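Local coordinates for head completion protein gp6 (Enterobacteria phage HK97, PDB 3JVO) that completes the phage head by joining the portal protein to the next head completion protein, as a 13-membered ring with an open channel for DNA ejection, at residues Ser12-Gln17 with Gly61-Val66; Asp38-Trp43 with Arg90-His95. All coordinates share one frame; numbering follows the deposited sequence.

Contact 1: Ser12-Gln17 with Gly61-Val66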
loop_
_atom_site.group_PDB
_atom_site.type_symbol
_atom_site.label_atom_id
_atom_site.label_comp_id
_atom_site.label_asym_id
_atom_site.label_seq_id
_atom_site.Cartn_x
_atom_site.Cartn_y
_atom_site.Cartn_z
ATOM N N SER G 12 33.862 -32.361 10.075
ATOM C CA SER G 12 32.792 -33.139 9.485
ATOM C C SER G 12 31.406 -32.638 9.907
ATOM O O SER G 12 30.522 -32.504 9.075
ATOM C CB SER G 12 32.950 -34.609 9.879
ATOM O OG SER G 12 31.897 -35.381 9.331
ATOM N N LEU G 13 31.223 -32.358 11.195
ATOM C CA LEU G 13 29.961 -31.806 11.680
ATOM C C LEU G 13 29.677 -30.398 11.163
ATOM O O LEU G 13 28.547 -30.112 10.774
ATOM C CB LEU G 13 29.890 -31.842 13.199
ATOM C CG LEU G 13 29.415 -33.144 13.853
ATOM C CD1 LEU G 13 29.439 -32.962 15.355
ATOM C CD2 LEU G 13 28.013 -33.506 13.423
ATOM N N PHE G 14 30.684 -29.525 11.146
ATOM C CA PHE G 14 30.502 -28.187 10.552
ATOM C C PHE G 14 30.006 -28.282 9.110
ATOM O O PHE G 14 29.088 -27.570 8.727
ATOM C CB PHE G 14 31.784 -27.364 10.584
ATOM C CG PHE G 14 32.056 -26.740 11.889
ATOM C CD1 PHE G 14 31.232 -25.716 12.376
ATOM C CD2 PHE G 14 33.137 -27.170 12.665
ATOM C CE1 PHE G 14 31.473 -25.137 13.611
ATOM C CE2 PHE G 14 33.386 -26.588 13.906
ATOM C CZ PHE G 14 32.550 -25.566 14.384
ATOM N N LYS G 15 30.595 -29.186 8.332
ATOM C CA LYS G 15 30.195 -29.373 6.950
ATOM C C LYS G 15 28.775 -29.883 6.798
ATOM O O LYS G 15 28.085 -29.507 5.861
ATOM C CB LYS G 15 31.146 -30.316 6.236
ATOM C CG LYS G 15 32.540 -29.718 5.979
ATOM C CD LYS G 15 33.256 -30.596 4.953
ATOM C CE LYS G 15 34.707 -30.765 5.277
ATOM N NZ LYS G 15 35.415 -31.762 4.368
ATOM N N GLN G 16 28.351 -30.756 7.703
ATOM C CA GLN G 16 26.966 -31.221 7.713
ATOM C C GLN G 16 25.994 -30.090 8.082
ATOM O O GLN G 16 24.896 -30.039 7.564
ATOM C CB GLN G 16 26.811 -32.406 8.668
ATOM C CG GLN G 16 27.510 -33.678 8.149
ATOM C CD GLN G 16 27.469 -34.811 9.139
ATOM O OE1 GLN G 16 27.027 -34.650 10.271
ATOM N NE2 GLN G 16 27.918 -35.973 8.715
ATOM N N GLN G 17 26.409 -29.181 8.964
ATOM C CA GLN G 17 25.573 -28.032 9.323
ATOM C C GLN G 17 25.181 -27.268 8.060
ATOM O O GLN G 17 24.018 -26.895 7.874
ATOM C CB GLN G 17 26.322 -27.109 10.314
ATOM C CG GLN G 17 25.611 -25.787 10.642
ATOM C CD GLN G 17 24.382 -26.014 11.495
ATOM O OE1 GLN G 17 24.121 -27.144 11.921
ATOM N NE2 GLN G 17 23.611 -24.949 11.741
ATOM N N GLY G 61 25.426 -25.202 19.901
ATOM C CA GLY G 61 24.337 -24.808 19.021
ATOM C C GLY G 61 24.504 -23.409 18.465
ATOM O O GLY G 61 24.299 -23.198 17.264
ATOM N N ALA G 62 24.866 -22.454 19.322
ATOM C CA ALA G 62 25.132 -21.094 18.850
ATOM C C ALA G 62 26.313 -20.998 17.865
ATOM O O ALA G 62 26.235 -20.284 16.870
ATOM C CB ALA G 62 25.324 -20.107 20.039
ATOM N N VAL G 63 27.405 -21.702 18.143
ATOM C CA VAL G 63 28.569 -21.669 17.261
ATOM C C VAL G 63 28.178 -22.169 15.856
ATOM O O VAL G 63 28.571 -21.597 14.845
ATOM C CB VAL G 63 29.731 -22.527 17.836
ATOM C CG1 VAL G 63 30.854 -22.714 16.790
ATOM C CG2 VAL G 63 30.295 -21.908 19.138
ATOM N N LEU G 64 27.399 -23.241 15.812
ATOM C CA LEU G 64 26.915 -23.775 14.540
ATOM C C LEU G 64 26.113 -22.727 13.777
ATOM O O LEU G 64 26.252 -22.607 12.562
ATOM C CB LEU G 64 26.064 -25.018 14.756
ATOM C CG LEU G 64 26.776 -26.331 15.094
ATOM C CD1 LEU G 64 25.700 -27.413 15.338
ATOM C CD2 LEU G 64 27.737 -26.797 13.982
ATOM N N LEU G 65 25.293 -21.942 14.486
ATOM C CA LEU G 65 24.456 -20.944 13.806
ATOM C C LEU G 65 25.292 -19.772 13.288
ATOM O O LEU G 65 25.087 -19.262 12.173
ATOM C CB LEU G 65 23.355 -20.445 14.733
ATOM C CG LEU G 65 22.246 -21.442 15.125
ATOM C CD1 LEU G 65 21.523 -20.911 16.333
ATOM C CD2 LEU G 65 21.287 -21.606 13.945
ATOM N N VAL G 66 26.241 -19.351 14.102
ATOM C CA VAL G 66 27.108 -18.236 13.730
ATOM C C VAL G 66 27.992 -18.676 12.548
ATOM O O VAL G 66 28.186 -17.922 11.607
ATOM C CB VAL G 66 27.923 -17.722 14.956
ATOM C CG1 VAL G 66 28.965 -16.642 14.531
ATOM C CG2 VAL G 66 26.973 -17.144 15.978
#
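Two helices of the helical core of this gp6/gp15-family connector subunit cross here. The short helix 11-17 lies against the long helix 57-72, with segment axes 10.4 Å apart and a crossing angle of -59°. No hydrogen bond joins the two segments, and every residue that touches is buried.

Val63 comes first along the second helix. Its CG1 stands anti to the backbone N and meets the Phe14 ring at its edge, close to the ring plane, 4.0 Å from Phe14 CE1. The Phe14 ring reaches this place because its CG lies anti to the carbonyl carbon (chi1 -80°), which carries the end of the side chain nearer to helix 57-72. Ala33 of helix 26-44 and Phe67 also touch this ring.

Leu64 is the central residue. Its CG is anti to the carbonyl carbon, and its two methyls divide the work. CD2 fits between Phe14 and Gln17, at 4.0 Å from Phe14 CD1 and 3.9 Å from Gln17 CB. CD1 lies beside the amide of Gln17, 3.8 Å from Gln17 OE1. The Gln17 chain leaves its helix with CG anti to the backbone N, then bends at chi2 (71°). This bend lays the amide across Leu64 CB, which is 3.8 Å from Gln17 CD. Gln17 NE2 also packs 3.6 Å from Leu64 O, without a hydrogen bond.

The polar atoms of that buried amide are satisfied by another chain: OE1 bonds to Tyr32 OH of a neighbouring subunit and NE2 to the Arg74 carbonyl of that same neighbouring subunit. The contact is thus part of the ring interface as well as the subunit core.

Leu65 points its CB away and adds little. Its nearest approach is through the backbone, with Leu65 N 4.4 Å from Gln17 NE2.

Contact 2: Asp38-Trp43 with Arg90-His95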
loop_
_atom_site.group_PDB
_atom_site.type_symbol
_atom_site.label_atom_id
_atom_site.label_comp_id
_atom_site.label_asym_id
_atom_site.label_seq_id
_atom_site.Cartn_x
_atom_site.Cartn_y
_atom_site.Cartn_z
ATOM N N ASP G 38 35.411 -18.223 18.442
ATOM C CA ASP G 38 36.023 -17.053 19.074
ATOM C C ASP G 38 34.933 -16.051 19.498
ATOM O O ASP G 38 34.902 -15.571 20.634
ATOM C CB ASP G 38 37.033 -16.411 18.113
ATOM C CG ASP G 38 37.684 -15.150 18.686
ATOM O OD1 ASP G 38 38.029 -15.150 19.882
ATOM O OD2 ASP G 38 37.869 -14.164 17.945
ATOM N N TYR G 39 34.010 -15.776 18.589
ATOM C CA TYR G 39 32.921 -14.839 18.859
ATOM C C TYR G 39 32.044 -15.324 20.018
ATOM O O TYR G 39 31.799 -14.574 20.969
ATOM C CB TYR G 39 32.087 -14.609 17.590
ATOM C CG TYR G 39 30.862 -13.757 17.820
ATOM C CD1 TYR G 39 30.952 -12.369 17.834
ATOM C CD2 TYR G 39 29.618 -14.346 18.043
ATOM C CE1 TYR G 39 29.834 -11.591 18.074
ATOM C CE2 TYR G 39 28.502 -13.585 18.277
ATOM C CZ TYR G 39 28.614 -12.215 18.296
ATOM O OH TYR G 39 27.494 -11.466 18.526
ATOM N N CYS G 40 31.581 -16.576 19.949
ATOM C CA CYS G 40 30.700 -17.084 20.995
ATOM C C CYS G 40 31.379 -17.163 22.369
ATOM O O CYS G 40 30.750 -16.844 23.373
ATOM C CB CYS G 40 30.067 -18.422 20.613
ATOM S SG CYS G 40 28.935 -18.305 19.199
HETATM N N MSE G 41 32.647 -17.577 22.399
HETATM C CA MSE G 41 33.472 -17.576 23.612
HETATM C C MSE G 41 33.639 -16.186 24.247
HETATM O O MSE G 41 33.467 -16.034 25.454
HETATM C CB MSE G 41 34.860 -18.157 23.329
HETATM C CG MSE G 41 34.871 -19.632 22.985
HETATM SE SE MSE G 41 34.182 -20.748 24.457
HETATM C CE MSE G 41 32.437 -21.156 23.790
ATOM N N ARG G 42 33.996 -15.187 23.446
ATOM C CA ARG G 42 34.147 -13.832 23.962
ATOM C C ARG G 42 32.823 -13.332 24.514
ATOM O O ARG G 42 32.775 -12.755 25.592
ATOM C CB ARG G 42 34.676 -12.878 22.894
ATOM C CG ARG G 42 36.152 -13.061 22.544
ATOM C CD ARG G 42 37.093 -12.478 23.588
ATOM N NE ARG G 42 36.821 -11.064 23.870
ATOM C CZ ARG G 42 37.745 -10.173 24.237
ATOM N NH1 ARG G 42 39.024 -10.528 24.349
ATOM N NH2 ARG G 42 37.396 -8.913 24.480
ATOM N N TRP G 43 31.747 -13.619 23.785
ATOM C CA TRP G 43 30.419 -13.168 24.151
ATOM C C TRP G 43 29.948 -13.773 25.462
ATOM O O TRP G 43 29.419 -13.057 26.295
ATOM C CB TRP G 43 29.431 -13.501 23.056
ATOM C CG TRP G 43 28.195 -12.716 23.132
ATOM C CD1 TRP G 43 27.920 -11.556 22.455
ATOM C CD2 TRP G 43 27.026 -13.014 23.920
ATOM N NE1 TRP G 43 26.642 -11.118 22.764
ATOM C CE2 TRP G 43 26.077 -11.989 23.667
ATOM C CE3 TRP G 43 26.686 -14.042 24.819
ATOM C CZ2 TRP G 43 24.803 -11.970 24.279
ATOM C CZ3 TRP G 43 25.418 -14.013 25.437
ATOM C CH2 TRP G 43 24.494 -12.990 25.150
ATOM N N ARG G 90 19.928 -16.360 22.171
ATOM C CA ARG G 90 19.249 -17.089 23.248
ATOM C C ARG G 90 20.049 -18.303 23.722
ATOM O O ARG G 90 20.212 -18.500 24.917
ATOM C CB ARG G 90 17.805 -17.461 22.853
ATOM C CG ARG G 90 16.898 -16.234 22.897
ATOM C CD ARG G 90 15.541 -16.420 22.244
ATOM N NE ARG G 90 14.872 -15.116 22.150
ATOM C CZ ARG G 90 13.714 -14.873 21.531
ATOM N NH1 ARG G 90 13.030 -15.845 20.929
ATOM N NH2 ARG G 90 13.238 -13.639 21.509
HETATM N N MSE G 91 20.588 -19.077 22.787
HETATM C CA MSE G 91 21.465 -20.196 23.134
HETATM C C MSE G 91 22.662 -19.721 23.965
HETATM O O MSE G 91 23.083 -20.406 24.876
HETATM C CB MSE G 91 22.000 -20.882 21.875
HETATM C CG MSE G 91 20.960 -21.602 21.020
HETATM SE SE MSE G 91 20.536 -23.310 21.805
HETATM C CE MSE G 91 20.345 -24.137 20.097
HETATM N N MSE G 92 23.205 -18.553 23.632
HETATM C CA MSE G 92 24.385 -18.001 24.325
HETATM C C MSE G 92 24.049 -17.363 25.683
HETATM O O MSE G 92 24.831 -17.440 26.632
HETATM C CB MSE G 92 25.066 -16.961 23.436
HETATM C CG MSE G 92 26.088 -17.496 22.443
HETATM SE SE MSE G 92 26.862 -16.004 21.434
HETATM C CE MSE G 92 25.419 -15.469 20.268
ATOM N N PHE G 93 22.882 -16.733 25.766
ATOM C CA PHE G 93 22.500 -15.921 26.926
ATOM C C PHE G 93 22.455 -16.766 28.192
ATOM O O PHE G 93 22.894 -16.335 29.250
ATOM C CB PHE G 93 21.147 -15.242 26.653
ATOM C CG PHE G 93 20.569 -14.490 27.833
ATOM C CD1 PHE G 93 20.850 -13.137 28.023
ATOM C CD2 PHE G 93 19.707 -15.127 28.733
ATOM C CE1 PHE G 93 20.297 -12.443 29.109
ATOM C CE2 PHE G 93 19.159 -14.444 29.811
ATOM C CZ PHE G 93 19.454 -13.102 30.000
ATOM N N ILE G 94 21.939 -17.985 28.055
ATOM C CA ILE G 94 21.771 -18.897 29.191
ATOM C C ILE G 94 23.106 -19.479 29.707
ATOM O O ILE G 94 23.138 -20.162 30.729
ATOM C CB ILE G 94 20.707 -19.995 28.893
ATOM C CG1 ILE G 94 20.941 -20.635 27.533
ATOM C CG2 ILE G 94 19.307 -19.412 28.920
ATOM C CD1 ILE G 94 21.532 -21.982 27.605
ATOM N N HIS G 95 24.202 -19.178 29.008
ATOM C CA HIS G 95 25.551 -19.557 29.458
ATOM C C HIS G 95 26.507 -18.363 29.547
ATOM O O HIS G 95 27.738 -18.513 29.560
ATOM C CB HIS G 95 26.124 -20.671 28.583
ATOM C CG HIS G 95 25.544 -22.017 28.880
ATOM N ND1 HIS G 95 24.745 -22.699 27.985
ATOM C CD2 HIS G 95 25.629 -22.799 29.982
ATOM C CE1 HIS G 95 24.372 -23.847 28.520
ATOM N NE2 HIS G 95 24.894 -23.931 29.732
#
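Met92, present as selenomethionine, extends from helix 87-93 toward helix 26-44 and carries most of this contact. Its CB lies against the benzene part of the Trp43 indole, 3.6 Å from Trp43 CZ3. CG packs against Ala62 of helix 57-72. The chain runs straight through chi2 (-179°) and so delivers the selenium deep between the side chains of helix 26-44.

The SE atom sits over one face of the Trp43 indole, 3.6 Å above the plane and offset toward the rim. It also lies 3.8 Å from Cys40 SG. Its approach to Tyr39 is oblique and more distant, with Met92 SE 5.4 Å from the centroid of the Tyr39 ring. A turn at chi3 (-72°) then swings the terminal CE toward Tyr39. CE stops 4.1 Å from Tyr39 CE2, and the two side chains cross at about a right angle.

With CG anti to the backbone N (chi1 -161°), the Trp43 indole reaches toward the other helix. Its far end continues past Met92 to the next residue, with Trp43 CZ3 3.7 Å from Phe93 N. Arg96 makes a cation-pi contact with the same indole.

No hydrogen bond crosses between the segments, so they are joined by packing, of side chain on side chain and of the Trp43 ring on the backbone at Met92-Phe93. The selenium makes two Met-aromatic contacts, the closer with Trp43 and the looser with Tyr39, within a helix-to-helix apolar core.

In the fold
Contact 1 and contact 2 lie in one continuous helical core, their centres about 14 Å apart. Helix 57-72 is the common element: it supplies one segment of contact 1 and packs against both segments of contact 2. On the side of segment 90-95, Ala62 CB is 3.9 Å from Met91 CB. On the side of segment 38-43, Val63 CG2 is 3.8 Å from Cys40 CB, and Val66 CG2 is 3.9 Å from Cys40 SG. The four segments alternate along the chain between the two contacts. Each contact also touches the same neighbouring subunit of the 13-membered ring. In contact 2, for example, the Ile94 carbonyl accepts a hydrogen bond from Arg42 of that neighbouring subunit.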